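Glutamate--cysteine ligase GshA (Methylobacillus flagellatus KT, PDB 3K1T) probably joins the side-chain carboxylate of glutamate to cysteine as a ligase, making gamma-glutamylcysteine, the precursor of glutathione. Local coordinates at residues A[5-10]-A[333-338]; A[13-18]-A[50-55]; A[162-167]-A[186-191]; A[174-179]-A[193-198]; A[279-284]-A[291-296]. One frame throughout, in Å; residues are numbered along the deposited sequence.

Interaction 1 of 5, residues A[5-10]-A[333-338]; sequences PHLTTA and TFEHLK
A short antiparallel strand pairing brings His-6 against His-336, the N-terminal strand 6-7 adding itself to strand 335-337. This is a hydrogen-bonded pair: His-6 N donates to His-336 O at 2.9 Å, and His-336 N returns a bond to His-6 O at 3.0 Å. One residue on, Leu-7 and Glu-335 form the non-hydrogen-bonded pair, and Leu-7 CD2 rests on Glu-335 CG, 3.8 Å away. Where strand 6-7 ends, Phe-334 O takes three donors: Thr-8 N at 3.0 Å; Thr-8 OG1, set between the backbone N and the carbonyl carbon (chi1 58°), on a lone pair at 3.2 Å; and His-336 ND1 from well above the carbonyl plane at 3.0 Å, with the oxygen in the imidazole plane, at its edge. Threonine suits this place because it supplies a hydroxyl beside its own N-H. The methyl CG2 of Thr-9 touches Phe-334 CB at 3.9 Å. Water 1 donates to Glu-335 OE1 and, weakly, to Pro-5 O, while Tyr-358 also bonds OE1. Strand 340-349 flanks strand 335-337, so this is edge-strand pairing within an antiparallel sheet, joining the N-terminal strand to one over 320 residues further along.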
# COMPACT_ATOMS: atom_id res chain seq x y z
N PRO A 5 -6.88 19.18 16.56
CA PRO A 5 -5.99 19.98 17.41
C PRO A 5 -5.38 21.15 16.64
O PRO A 5 -5.10 21.00 15.45
CB PRO A 5 -4.90 18.99 17.84
CG PRO A 5 -5.63 17.64 17.78
CD PRO A 5 -6.44 17.77 16.51
N HIS A 6 -5.16 22.26 17.33
CA HIS A 6 -4.42 23.40 16.80
C HIS A 6 -3.34 23.82 17.78
O HIS A 6 -3.52 23.71 19.01
CB HIS A 6 -5.37 24.59 16.54
CG HIS A 6 -6.39 24.29 15.48
ND1 HIS A 6 -6.06 24.19 14.15
CD2 HIS A 6 -7.70 23.94 15.58
CE1 HIS A 6 -7.14 23.83 13.46
NE2 HIS A 6 -8.15 23.69 14.31
N LEU A 7 -2.23 24.33 17.26
CA LEU A 7 -1.20 24.92 18.09
C LEU A 7 -1.68 26.16 18.84
O LEU A 7 -2.36 27.02 18.28
CB LEU A 7 0.04 25.28 17.24
CG LEU A 7 0.88 24.16 16.67
CD1 LEU A 7 1.89 24.71 15.63
CD2 LEU A 7 1.62 23.41 17.78
N THR A 8 -1.25 26.30 20.08
CA THR A 8 -1.61 27.46 20.89
C THR A 8 -0.39 28.37 21.05
O THR A 8 -0.26 29.11 22.03
CB THR A 8 -2.12 27.01 22.30
OG1 THR A 8 -1.11 26.23 22.94
CG2 THR A 8 -3.39 26.20 22.18
N THR A 9 0.54 28.27 20.12
CA THR A 9 1.71 29.12 20.16
C THR A 9 1.84 29.80 18.80
O THR A 9 1.54 29.20 17.78
CB THR A 9 3.01 28.31 20.44
OG1 THR A 9 4.11 29.21 20.36
CG2 THR A 9 3.25 27.20 19.38
N ALA A 10 2.30 31.04 18.82
CA ALA A 10 2.62 31.80 17.59
C ALA A 10 4.09 31.62 17.21
O ALA A 10 4.49 31.96 16.12
CB ALA A 10 2.30 33.29 17.78
N THR A 333 4.71 19.91 23.85
CA THR A 333 3.68 19.89 22.83
C THR A 333 2.72 21.06 23.08
O THR A 333 2.20 21.20 24.19
CB THR A 333 2.86 18.59 22.74
OG1 THR A 333 1.70 18.81 21.88
CG2 THR A 333 2.40 18.09 24.15
N PHE A 334 2.48 21.88 22.05
CA PHE A 334 1.50 22.97 22.16
C PHE A 334 0.25 22.69 21.35
O PHE A 334 -0.61 23.56 21.23
CB PHE A 334 2.12 24.32 21.77
CG PHE A 334 3.26 24.70 22.65
CD1 PHE A 334 3.06 24.91 24.00
CD2 PHE A 334 4.54 24.74 22.17
CE1 PHE A 334 4.12 25.23 24.85
CE2 PHE A 334 5.61 25.06 23.01
CZ PHE A 334 5.38 25.31 24.35
N GLU A 335 0.09 21.48 20.84
CA GLU A 335 -1.17 21.14 20.17
C GLU A 335 -2.26 20.94 21.24
O GLU A 335 -2.01 20.30 22.26
CB GLU A 335 -1.01 19.88 19.32
CG GLU A 335 0.01 20.03 18.21
CD GLU A 335 -0.08 18.88 17.19
OE1 GLU A 335 -1.05 18.86 16.39
OE2 GLU A 335 0.78 17.98 17.22
N HIS A 336 -3.43 21.51 21.00
CA HIS A 336 -4.56 21.38 21.89
C HIS A 336 -5.83 21.08 21.09
O HIS A 336 -6.10 21.68 20.04
CB HIS A 336 -4.84 22.67 22.64
CG HIS A 336 -3.89 22.97 23.75
ND1 HIS A 336 -2.58 23.37 23.54
CD2 HIS A 336 -4.07 22.97 25.10
CE1 HIS A 336 -2.00 23.61 24.71
NE2 HIS A 336 -2.88 23.35 25.67
N LEU A 337 -6.65 20.20 21.65
CA LEU A 337 -8.04 20.05 21.23
C LEU A 337 -8.87 20.78 22.27
O LEU A 337 -9.11 20.29 23.37
CB LEU A 337 -8.43 18.56 21.15
CG LEU A 337 -9.82 18.28 20.55
CD1 LEU A 337 -9.78 18.47 19.02
CD2 LEU A 337 -10.29 16.83 20.97
N LYS A 338 -9.26 22.00 21.91
CA LYS A 338 -9.90 22.92 22.83
C LYS A 338 -9.01 23.08 24.05
O LYS A 338 -7.89 23.49 23.90
CB LYS A 338 -11.34 22.48 23.14
CG LYS A 338 -12.19 23.63 23.71
CD LYS A 338 -13.68 23.33 23.70
CE LYS A 338 -14.44 24.46 24.39
NZ LYS A 338 -15.91 24.23 24.34
O HOH W 1 -2.07 21.29 15.90

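Interaction 2 of 5, residues A[13-18]-A[50-55]; sequences GPLLTL and LRNAGF
Leu-15 reaches from the first turn of helix 13-23 to Gly-54 and Asn-52. Its CB sits 3.3 Å from Gly-54 O, the same oxygen that takes the backbone N-H of Leu-15 (N to O 3.1 Å). CG stands anti to the backbone N (chi1 169°), and beyond it the two methyls arrive at the amide of Asn-52: CD2 lies 3.6 Å from Asn-52 ND2 and almost as near OD1, while CD1 stays further off, about equally distant from both. The two side chains cross at about a right angle. Amide and methyl make no polar bond; Asn-52 OD1 instead accepts from Gly-54 N at 3.0 Å, an Asx turn, and its ND2 is bonded to Tyr-405. That turn bends the chain as it leaves strand 45-52 on the way to its antiparallel partner, strand 57-63, and Gly-54 has a positive phi (78°) that glycine adopts more easily than other residues. The bend offers Gly-54 O to the N-terminal end of the helix, where amide hydrogens lack a partner from a preceding turn. Pro-14 fits there for the same reason, having no N-H to place; Pro-14 CG packs on Phe-55 CB at 4.1 Å. Pro-14 CB also lies 3.4 Å from Phe-55 O, a buried oxygen with no modelled partner. Ala-53 CB sits over the centre of the Phe-55 ring, 3.8 Å above its plane.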
# COMPACT_ATOMS: atom_id res chain seq x y z
N GLY A 13 8.21 29.53 13.77
CA GLY A 13 9.22 29.75 12.70
C GLY A 13 10.03 28.50 12.38
O GLY A 13 10.20 28.14 11.20
N PRO A 14 10.58 27.82 13.42
CA PRO A 14 11.38 26.63 13.10
C PRO A 14 10.59 25.48 12.47
O PRO A 14 11.10 24.81 11.57
CB PRO A 14 12.01 26.24 14.44
CG PRO A 14 12.05 27.57 15.21
CD PRO A 14 10.75 28.26 14.81
N LEU A 15 9.36 25.26 12.91
CA LEU A 15 8.52 24.24 12.30
C LEU A 15 8.31 24.59 10.83
O LEU A 15 8.39 23.72 9.94
CB LEU A 15 7.18 24.14 13.04
CG LEU A 15 6.05 23.31 12.40
CD1 LEU A 15 6.47 21.80 12.42
CD2 LEU A 15 4.68 23.54 13.08
N LEU A 16 7.99 25.85 10.56
CA LEU A 16 7.72 26.25 9.17
C LEU A 16 9.00 26.16 8.32
O LEU A 16 8.93 25.81 7.15
CB LEU A 16 7.01 27.64 9.08
CG LEU A 16 5.45 27.55 9.11
CD1 LEU A 16 4.93 26.96 10.43
CD2 LEU A 16 4.76 28.89 8.91
N THR A 17 10.16 26.44 8.90
CA THR A 17 11.43 26.27 8.20
C THR A 17 11.64 24.79 7.84
O THR A 17 12.03 24.46 6.73
CB THR A 17 12.61 26.78 9.04
OG1 THR A 17 12.44 28.18 9.31
CG2 THR A 17 13.97 26.53 8.31
N LEU A 18 11.46 23.92 8.81
CA LEU A 18 11.51 22.47 8.53
C LEU A 18 10.56 22.06 7.42
O LEU A 18 10.98 21.34 6.48
CB LEU A 18 11.22 21.69 9.80
CG LEU A 18 11.06 20.17 9.65
CD1 LEU A 18 12.31 19.50 9.12
CD2 LEU A 18 10.64 19.57 11.01
N LEU A 50 5.36 11.64 18.52
CA LEU A 50 6.03 12.90 18.26
C LEU A 50 5.49 14.00 19.19
O LEU A 50 4.38 13.91 19.69
CB LEU A 50 5.79 13.36 16.82
CG LEU A 50 6.13 12.39 15.67
CD1 LEU A 50 5.69 13.05 14.32
CD2 LEU A 50 7.63 12.02 15.70
N ARG A 51 6.30 15.05 19.35
CA ARG A 51 5.86 16.31 19.93
C ARG A 51 6.22 17.48 19.02
O ARG A 51 7.37 17.61 18.56
CB ARG A 51 6.37 16.53 21.34
CG ARG A 51 5.65 15.63 22.35
CD ARG A 51 6.01 16.03 23.77
NE ARG A 51 5.04 15.51 24.70
CZ ARG A 51 4.99 15.81 25.99
NH1 ARG A 51 5.90 16.61 26.51
NH2 ARG A 51 4.02 15.29 26.76
N ASN A 52 5.20 18.29 18.75
CA ASN A 52 5.34 19.53 17.97
C ASN A 52 5.32 20.71 18.96
O ASN A 52 4.28 21.03 19.56
CB ASN A 52 4.17 19.59 16.99
CG ASN A 52 4.27 20.77 16.04
OD1 ASN A 52 5.08 21.66 16.25
ND2 ASN A 52 3.41 20.80 15.03
N ALA A 53 6.48 21.32 19.15
CA ALA A 53 6.69 22.43 20.07
C ALA A 53 6.62 23.77 19.33
O ALA A 53 6.81 24.83 19.93
CB ALA A 53 8.08 22.26 20.72
N GLY A 54 6.40 23.73 18.01
CA GLY A 54 6.49 24.96 17.19
C GLY A 54 7.92 25.37 16.89
O GLY A 54 8.24 25.77 15.76
N PHE A 55 8.79 25.28 17.90
CA PHE A 55 10.22 25.52 17.70
C PHE A 55 11.06 24.24 17.47
O PHE A 55 12.30 24.30 17.27
CB PHE A 55 10.77 26.34 18.88
CG PHE A 55 10.64 25.67 20.22
CD1 PHE A 55 11.52 24.64 20.59
CD2 PHE A 55 9.69 26.10 21.13
CE1 PHE A 55 11.43 24.04 21.83
CE2 PHE A 55 9.60 25.49 22.39
CZ PHE A 55 10.47 24.48 22.74

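Interaction 3 of 5, residues A[162-167]-A[186-191]; sequences NRLELD and DILQGL. With SO4 (sulfate ion), chain E.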
# COMPACT_ATOMS: atom_id res chain seq x y z
N ASN A 162 10.69 -27.72 20.27
CA ASN A 162 11.17 -26.46 19.70
C ASN A 162 10.20 -25.68 18.79
O ASN A 162 10.63 -24.79 18.06
CB ASN A 162 12.55 -26.60 19.05
CG ASN A 162 13.62 -27.03 20.05
OD1 ASN A 162 13.42 -26.84 21.26
ND2 ASN A 162 14.73 -27.60 19.57
N ARG A 163 8.92 -25.95 18.93
CA ARG A 163 7.90 -25.17 18.24
C ARG A 163 6.77 -24.81 19.21
O ARG A 163 6.42 -25.59 20.12
CB ARG A 163 7.34 -26.01 17.08
CG ARG A 163 8.40 -26.45 16.06
CD ARG A 163 7.72 -27.15 14.85
NE ARG A 163 6.99 -26.19 14.01
CZ ARG A 163 7.55 -25.37 13.12
NH1 ARG A 163 8.86 -25.36 12.94
NH2 ARG A 163 6.80 -24.53 12.41
N LEU A 164 6.17 -23.65 19.01
CA LEU A 164 4.94 -23.30 19.72
C LEU A 164 3.75 -23.71 18.88
O LEU A 164 3.72 -23.44 17.68
CB LEU A 164 4.87 -21.81 20.00
CG LEU A 164 5.97 -21.23 20.87
CD1 LEU A 164 5.58 -19.75 21.19
CD2 LEU A 164 6.22 -22.09 22.17
N GLU A 165 2.76 -24.35 19.51
CA GLU A 165 1.56 -24.81 18.82
C GLU A 165 0.30 -24.47 19.63
O GLU A 165 0.36 -24.20 20.86
CB GLU A 165 1.68 -26.32 18.55
CG GLU A 165 2.55 -26.65 17.30
CD GLU A 165 3.20 -28.00 17.37
OE1 GLU A 165 2.79 -28.79 18.26
OE2 GLU A 165 4.13 -28.27 16.57
N LEU A 166 -0.83 -24.47 18.92
CA LEU A 166 -2.18 -24.44 19.52
C LEU A 166 -2.91 -25.64 18.92
O LEU A 166 -2.35 -26.37 18.11
CB LEU A 166 -2.92 -23.13 19.18
CG LEU A 166 -2.25 -21.84 19.59
CD1 LEU A 166 -3.06 -20.60 19.05
CD2 LEU A 166 -2.05 -21.78 21.11
N ASP A 167 -4.17 -25.83 19.30
CA ASP A 167 -4.99 -26.97 18.84
C ASP A 167 -5.03 -27.00 17.33
O ASP A 167 -5.52 -26.06 16.71
CB ASP A 167 -6.42 -26.82 19.39
CG ASP A 167 -7.36 -27.94 18.92
OD1 ASP A 167 -7.00 -29.10 19.19
OD2 ASP A 167 -8.43 -27.65 18.29
N ASP A 186 11.79 -18.25 28.95
CA ASP A 186 12.48 -19.42 28.42
C ASP A 186 11.67 -20.22 27.37
O ASP A 186 12.25 -20.72 26.40
CB ASP A 186 12.97 -20.31 29.59
CG ASP A 186 14.15 -21.22 29.20
OD1 ASP A 186 14.92 -20.83 28.29
OD2 ASP A 186 14.27 -22.32 29.78
N ILE A 187 10.35 -20.26 27.52
CA ILE A 187 9.47 -20.95 26.56
C ILE A 187 9.55 -20.35 25.14
O ILE A 187 9.26 -21.05 24.15
CB ILE A 187 8.00 -21.02 27.07
CG1 ILE A 187 7.20 -22.10 26.29
CG2 ILE A 187 7.28 -19.65 27.01
CD1 ILE A 187 5.79 -22.38 26.90
N LEU A 188 9.98 -19.10 25.02
CA LEU A 188 10.15 -18.47 23.71
C LEU A 188 11.59 -18.53 23.17
O LEU A 188 11.86 -17.97 22.09
CB LEU A 188 9.70 -17.00 23.74
CG LEU A 188 8.23 -16.71 24.07
CD1 LEU A 188 7.84 -15.20 23.88
CD2 LEU A 188 7.30 -17.64 23.34
N GLN A 189 12.50 -19.20 23.89
CA GLN A 189 13.91 -19.27 23.48
C GLN A 189 14.26 -20.59 22.77
O GLN A 189 13.78 -21.67 23.13
CB GLN A 189 14.82 -19.09 24.69
CG GLN A 189 14.65 -17.72 25.36
CD GLN A 189 15.57 -17.52 26.55
OE1 GLN A 189 16.70 -18.02 26.54
NE2 GLN A 189 15.12 -16.74 27.56
N GLY A 190 15.11 -20.50 21.75
CA GLY A 190 15.59 -21.67 21.03
C GLY A 190 14.53 -22.34 20.17
O GLY A 190 14.56 -23.56 19.98
N LEU A 191 13.57 -21.56 19.66
CA LEU A 191 12.51 -22.09 18.82
C LEU A 191 12.94 -22.19 17.36
O LEU A 191 13.80 -21.41 16.89
CB LEU A 191 11.25 -21.22 18.92
CG LEU A 191 10.52 -21.10 20.27
CD1 LEU A 191 9.41 -19.95 20.22
CD2 LEU A 191 9.92 -22.45 20.65
S SO4 E . 16.67 -17.75 19.97
O1 SO4 E . 15.76 -17.33 18.91
O2 SO4 E . 17.72 -16.73 20.12
O3 SO4 E . 15.98 -17.89 21.24
O4 SO4 E . 17.30 -18.99 19.55
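Leu-164 lays its branched end against Leu-188 and Leu-191, crossing each at about a right angle. Its CD1 meets Leu-188 CD2 at 3.5 Å, closer than usual for two methyls, while its CG takes Leu-191 CD1 at 3.7 Å. The other branch, CD2, reaches the backbone, 3.8 Å from Ile-187 O. Leucine suits all three places, since a forked tip can touch two neighbours at once. No hydrogen bond joins the segments directly. Leu-191 CD2 lies 3.6 Å from Asn-162 O, and the amide carbon CG of Asn-162 comes equally near to Gly-190 O; the polar tip of Asn-162 is bonded to Arg-159, which also binds Gln-189 O and so bridges the two segments. Asn-162 has a positive phi (66°), which asparagine tolerates better than most residues. Gly-190, with phi 70°, likewise suits its bend. Its N-H points almost straight at a sulfate oxygen (Gly-190 N to O3 2.8 Å, 171° at the hydrogen); His-200 ND1 is a second partner of this ion, probably from the crystallisation liquor. The contact lays the loop between strands 173-177 and 194-196 on the second strand of a beta hairpin in a mixed sheet, through a leucine cluster.

Interaction 4 of 5, residues A[174-179]-A[193-198]; sequences ILLNND and QSLIPP
Ile-174 and Ile-196 sit on neighbouring strands that run the same way; three backbone bonds tie the strands, whose axes here are 31° apart. Ile-174 N donates to Ser-194 O at 2.9 Å. Ile-174 O accepts from Ile-196 N at 2.8 Å. Ile-196 O then takes the N-H of Leu-176, again at 2.8 Å from Leu-176 N. Ile-196 thus uses both its N and its O on residues 174 and 176, the pattern of a parallel sheet, and all three donors approach nearly along the C=O axis. Leu-175 turns its own backbone groups to Leu-99 and Ile-101, which places strand 173-177 between strands 97-102 and 194-196; Leu-176 O is taken by Tyr-45 OH. Strand 194-196 ends at Pro-197, which has no N-H to give and follows a cis peptide bond.

Gln-193 brings a buried amide to the contact. Its OE1 accepts from Leu-164 N and its NE2 bonds Ser-171 O, so both ends of the amide are occupied. Ile-174 CD1 lies against it, 3.7 Å from Gln-193 OE1, with the two side chains crossing at about a right angle. On the same face Ile-174 CG2 and Leu-195 CD2 touch at 3.7 Å, the side chains lying side by side. On the other face Leu-175, whose CG is anti to the backbone N (chi1 180°), sets CD1 3.6 Å from Ile-196 CG2. Branched aliphatic residues suit both faces: the inter-strand bonds, strand 97-102, Tyr-45 and the partners of Gln-193 satisfy the polar atoms named, and the side-chain contacts are then mainly between hydrocarbon groups.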
# COMPACT_ATOMS: atom_id res chain seq x y z
N ILE A 174 5.90 -16.22 14.40
CA ILE A 174 5.27 -15.75 15.62
C ILE A 174 5.40 -14.24 15.68
O ILE A 174 6.51 -13.73 15.70
CB ILE A 174 5.96 -16.37 16.85
CG1 ILE A 174 5.85 -17.90 16.79
CG2 ILE A 174 5.38 -15.81 18.17
CD1 ILE A 174 6.87 -18.60 17.70
N LEU A 175 4.28 -13.53 15.73
CA LEU A 175 4.27 -12.08 15.85
C LEU A 175 4.06 -11.68 17.28
O LEU A 175 3.06 -12.04 17.90
CB LEU A 175 3.19 -11.45 14.95
CG LEU A 175 3.07 -9.93 14.98
CD1 LEU A 175 4.37 -9.27 14.44
CD2 LEU A 175 1.84 -9.41 14.16
N LEU A 176 5.04 -10.97 17.83
CA LEU A 176 4.91 -10.41 19.16
C LEU A 176 4.14 -9.10 19.18
O LEU A 176 4.53 -8.13 18.53
CB LEU A 176 6.30 -10.16 19.76
CG LEU A 176 7.20 -11.37 19.89
CD1 LEU A 176 8.64 -10.90 20.23
CD2 LEU A 176 6.61 -12.34 20.95
N ASN A 177 3.05 -9.06 19.96
CA ASN A 177 2.41 -7.80 20.34
C ASN A 177 2.59 -7.59 21.86
O ASN A 177 1.78 -6.94 22.51
CB ASN A 177 0.94 -7.78 19.93
CG ASN A 177 0.35 -6.40 19.92
OD1 ASN A 177 -0.58 -6.10 20.69
ND2 ASN A 177 0.90 -5.53 19.06
N ASN A 178 3.68 -8.15 22.38
CA ASN A 178 4.05 -8.16 23.81
C ASN A 178 5.54 -7.74 23.79
O ASN A 178 6.35 -8.39 23.11
CB ASN A 178 3.89 -9.58 24.33
CG ASN A 178 4.27 -9.74 25.79
OD1 ASN A 178 5.25 -9.14 26.28
ND2 ASN A 178 3.48 -10.55 26.51
N ASP A 179 5.89 -6.65 24.45
CA ASP A 179 7.23 -6.11 24.30
C ASP A 179 8.30 -6.89 25.10
O ASP A 179 9.50 -6.61 24.95
CB ASP A 179 7.28 -4.60 24.61
CG ASP A 179 7.10 -4.27 26.06
OD1 ASP A 179 7.16 -5.15 26.94
OD2 ASP A 179 6.87 -3.08 26.31
N GLN A 193 10.65 -21.59 14.94
CA GLN A 193 9.86 -20.54 14.31
C GLN A 193 10.50 -19.18 14.55
O GLN A 193 11.00 -18.90 15.64
CB GLN A 193 8.47 -20.53 14.92
CG GLN A 193 7.65 -21.75 14.61
CD GLN A 193 6.82 -22.22 15.80
OE1 GLN A 193 7.30 -22.22 16.96
NE2 GLN A 193 5.59 -22.62 15.53
N SER A 194 10.47 -18.30 13.55
CA SER A 194 10.99 -16.95 13.75
C SER A 194 10.07 -16.09 14.57
O SER A 194 8.84 -16.14 14.39
CB SER A 194 11.20 -16.28 12.40
OG SER A 194 12.18 -17.01 11.70
N LEU A 195 10.66 -15.33 15.49
CA LEU A 195 9.94 -14.31 16.19
C LEU A 195 9.99 -13.00 15.37
O LEU A 195 11.01 -12.72 14.71
CB LEU A 195 10.53 -14.06 17.58
CG LEU A 195 10.46 -15.20 18.61
CD1 LEU A 195 11.23 -14.75 19.86
CD2 LEU A 195 9.02 -15.56 18.99
N ILE A 196 8.90 -12.24 15.43
CA ILE A 196 8.79 -10.95 14.77
C ILE A 196 8.37 -9.92 15.80
O ILE A 196 7.29 -10.01 16.37
CB ILE A 196 7.74 -10.96 13.63
CG1 ILE A 196 8.07 -12.06 12.60
CG2 ILE A 196 7.64 -9.53 12.99
CD1 ILE A 196 6.91 -12.48 11.69
N PRO A 197 9.22 -8.94 16.10
CA PRO A 197 10.60 -8.76 15.68
C PRO A 197 11.49 -9.88 16.24
O PRO A 197 11.12 -10.52 17.22
CB PRO A 197 10.99 -7.42 16.32
CG PRO A 197 10.06 -7.21 17.41
CD PRO A 197 8.80 -7.91 17.08
N PRO A 198 12.67 -10.12 15.63
CA PRO A 198 13.42 -11.28 16.07
C PRO A 198 14.28 -10.98 17.31
O PRO A 198 15.49 -10.78 17.18
CB PRO A 198 14.27 -11.63 14.85
CG PRO A 198 14.51 -10.32 14.18
CD PRO A 198 13.19 -9.57 14.36

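Interaction 5 of 5, residues A[279-284]-A[291-296]; sequences FVIVKA and MGIMTV
Ile-281 and Thr-295 stand side by side on one face of a beta hairpin, pointing the same way. Thr-295 CG2 fits against both Ile-281 CG1 and the edge of the Phe-279 ring: it sits 4.0 Å from Ile-281 CG1 and equally far from Phe-279 CD2, near the plane of the phenyl. Diagonally along the same face, Ile-281 CG2 touches Ile-293 CG2 at 3.6 Å. At the end of this face the selenium of Met-291, a selenomethionine, lies against the aliphatic root of Lys-283. Both of these contacts hold for one of two deposited conformers, of Ile-293 and Met-291 respectively, and are less certain.

The other face carries valines and the chain of Met-294, ending in Ala-284 and Gly-292. Val-282 CB lies against Met-294 CG at 4.0 Å, and its CG2 reaches obliquely to Val-296 CG2. In Val-296, CG1 is anti to the carbonyl carbon (chi1 -62°), which leaves CG2 between the backbone N and the carbonyl carbon, 3.9 Å from Val-280 CB. Gly-292 pairs with Ala-284, so the relief flattens to a lone methyl at that end. Helix 251-272 packs on Val-280 and Val-296, and helix 307-314 on Val-282 and Met-294.

Six backbone bonds hold the register in pairs; Val-282 N to Met-294 O, at 2.8 Å, is nearly straight (170°). With the backbone groups of alternate residues bonded across the pair, and those of Ile-281 and Lys-283 bonded to strand 324-329, the valine face presents hydrocarbon to the helices, while threonine and lysine, on the more open face, can keep polar ends beside an apolar contact.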
# COMPACT_ATOMS: atom_id res chain seq x y z
N PHE A 279 13.35 21.76 30.35
CA PHE A 279 13.13 20.66 31.26
C PHE A 279 13.84 19.44 30.76
O PHE A 279 14.12 19.32 29.57
CB PHE A 279 11.63 20.39 31.58
CG PHE A 279 10.83 19.71 30.49
CD1 PHE A 279 10.36 20.44 29.38
CD2 PHE A 279 10.51 18.35 30.60
CE1 PHE A 279 9.55 19.80 28.38
CE2 PHE A 279 9.70 17.71 29.63
CZ PHE A 279 9.23 18.44 28.50
N VAL A 280 14.17 18.56 31.70
CA VAL A 280 14.89 17.32 31.42
C VAL A 280 14.10 16.15 31.95
O VAL A 280 13.52 16.23 33.04
CB VAL A 280 16.31 17.36 32.01
CG1 VAL A 280 16.93 15.93 32.10
CG2 VAL A 280 17.17 18.34 31.15
N ILE A 281 14.04 15.08 31.15
CA ILE A 281 13.41 13.85 31.56
C ILE A 281 14.56 12.95 32.05
O ILE A 281 15.52 12.71 31.32
CB ILE A 281 12.66 13.15 30.42
CG1 ILE A 281 11.64 14.10 29.77
CG2 ILE A 281 11.94 11.85 30.91
CD1 ILE A 281 11.04 13.52 28.45
N VAL A 282 14.45 12.49 33.29
CA VAL A 282 15.41 11.57 33.91
C VAL A 282 14.81 10.17 33.91
O VAL A 282 13.76 9.92 34.52
CB VAL A 282 15.78 12.00 35.34
CG1 VAL A 282 16.90 11.11 35.93
CG2 VAL A 282 16.18 13.50 35.39
N LYS A 283 15.47 9.27 33.18
CA LYS A 283 15.00 7.89 33.00
C LYS A 283 15.98 6.90 33.70
O LYS A 283 17.10 6.75 33.24
CB LYS A 283 14.90 7.54 31.51
CG LYS A 283 14.10 8.54 30.61
CD LYS A 283 14.56 8.48 29.09
CE LYS A 283 13.68 9.33 28.13
NZ LYS A 283 12.45 8.52 27.63
N ALA A 284 15.54 6.25 34.78
CA ALA A 284 16.37 5.26 35.48
C ALA A 284 15.99 3.89 34.92
O ALA A 284 14.86 3.44 35.13
CB ALA A 284 16.12 5.31 36.99
N MSE A 291 11.44 0.75 34.63
CA MSE A 291 12.07 2.05 34.45
C MSE A 291 11.35 3.07 35.34
O MSE A 291 10.13 3.01 35.48
CB MSE A 291 12.03 2.45 32.98
CG MSE A 291 12.56 3.84 32.67
SE MSE A 291 12.72 4.19 30.74
CE MSE A 291 14.56 3.52 30.51
N GLY A 292 12.10 3.98 35.96
CA GLY A 292 11.52 5.06 36.76
C GLY A 292 11.79 6.37 36.02
O GLY A 292 12.89 6.56 35.49
N ILE A 293 10.79 7.25 35.97
CA ILE A 293 10.89 8.49 35.21
C ILE A 293 10.45 9.69 36.05
O ILE A 293 9.46 9.63 36.79
CB ILE A 293 10.01 8.44 33.94
CG1 ILE A 293 10.42 7.27 33.04
CG2 ILE A 293 10.07 9.78 33.17
CD1 ILE A 293 9.33 6.87 32.05
N MSE A 294 11.21 10.78 35.95
CA MSE A 294 10.81 12.07 36.56
C MSE A 294 11.28 13.20 35.64
O MSE A 294 12.22 13.01 34.86
CB MSE A 294 11.40 12.25 37.96
CG MSE A 294 12.89 12.32 38.03
SE MSE A 294 13.61 12.47 39.86
CE MSE A 294 13.01 14.31 40.35
N THR A 295 10.65 14.36 35.76
CA THR A 295 11.09 15.55 35.00
C THR A 295 11.64 16.56 35.97
O THR A 295 11.16 16.68 37.09
CB THR A 295 9.96 16.20 34.13
OG1 THR A 295 8.84 16.49 34.95
CG2 THR A 295 9.52 15.24 32.97
N VAL A 296 12.66 17.28 35.53
CA VAL A 296 13.30 18.29 36.34
C VAL A 296 13.51 19.57 35.55
O VAL A 296 13.65 19.55 34.32
CB VAL A 296 14.67 17.79 36.92
CG1 VAL A 296 14.47 16.57 37.84
CG2 VAL A 296 15.68 17.49 35.84

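Overall arrangement
The five contacts form three groups. Interactions 1 and 2 touch and share a sheet: Phe-334 N lies 3.2 Å from Asn-52 O, a probable hydrogen bond, so the N-terminal strand and the helix after it both reach one antiparallel sheet. Interactions 3 and 4 share the mixed sheet on the other side of the chain's centre, their centres about 12 Å apart; they are joined through the Gln-193 amide, and Leu-191 packs on Ile-174. The sulfate bound at interaction 3 lies about 5 Å from the Leu-195 side chain of interaction 4. Interaction 5 belongs to a third sheet, brushing interaction 2 where Arg-51 NH1 approaches Phe-279 CZ at 4.3 Å.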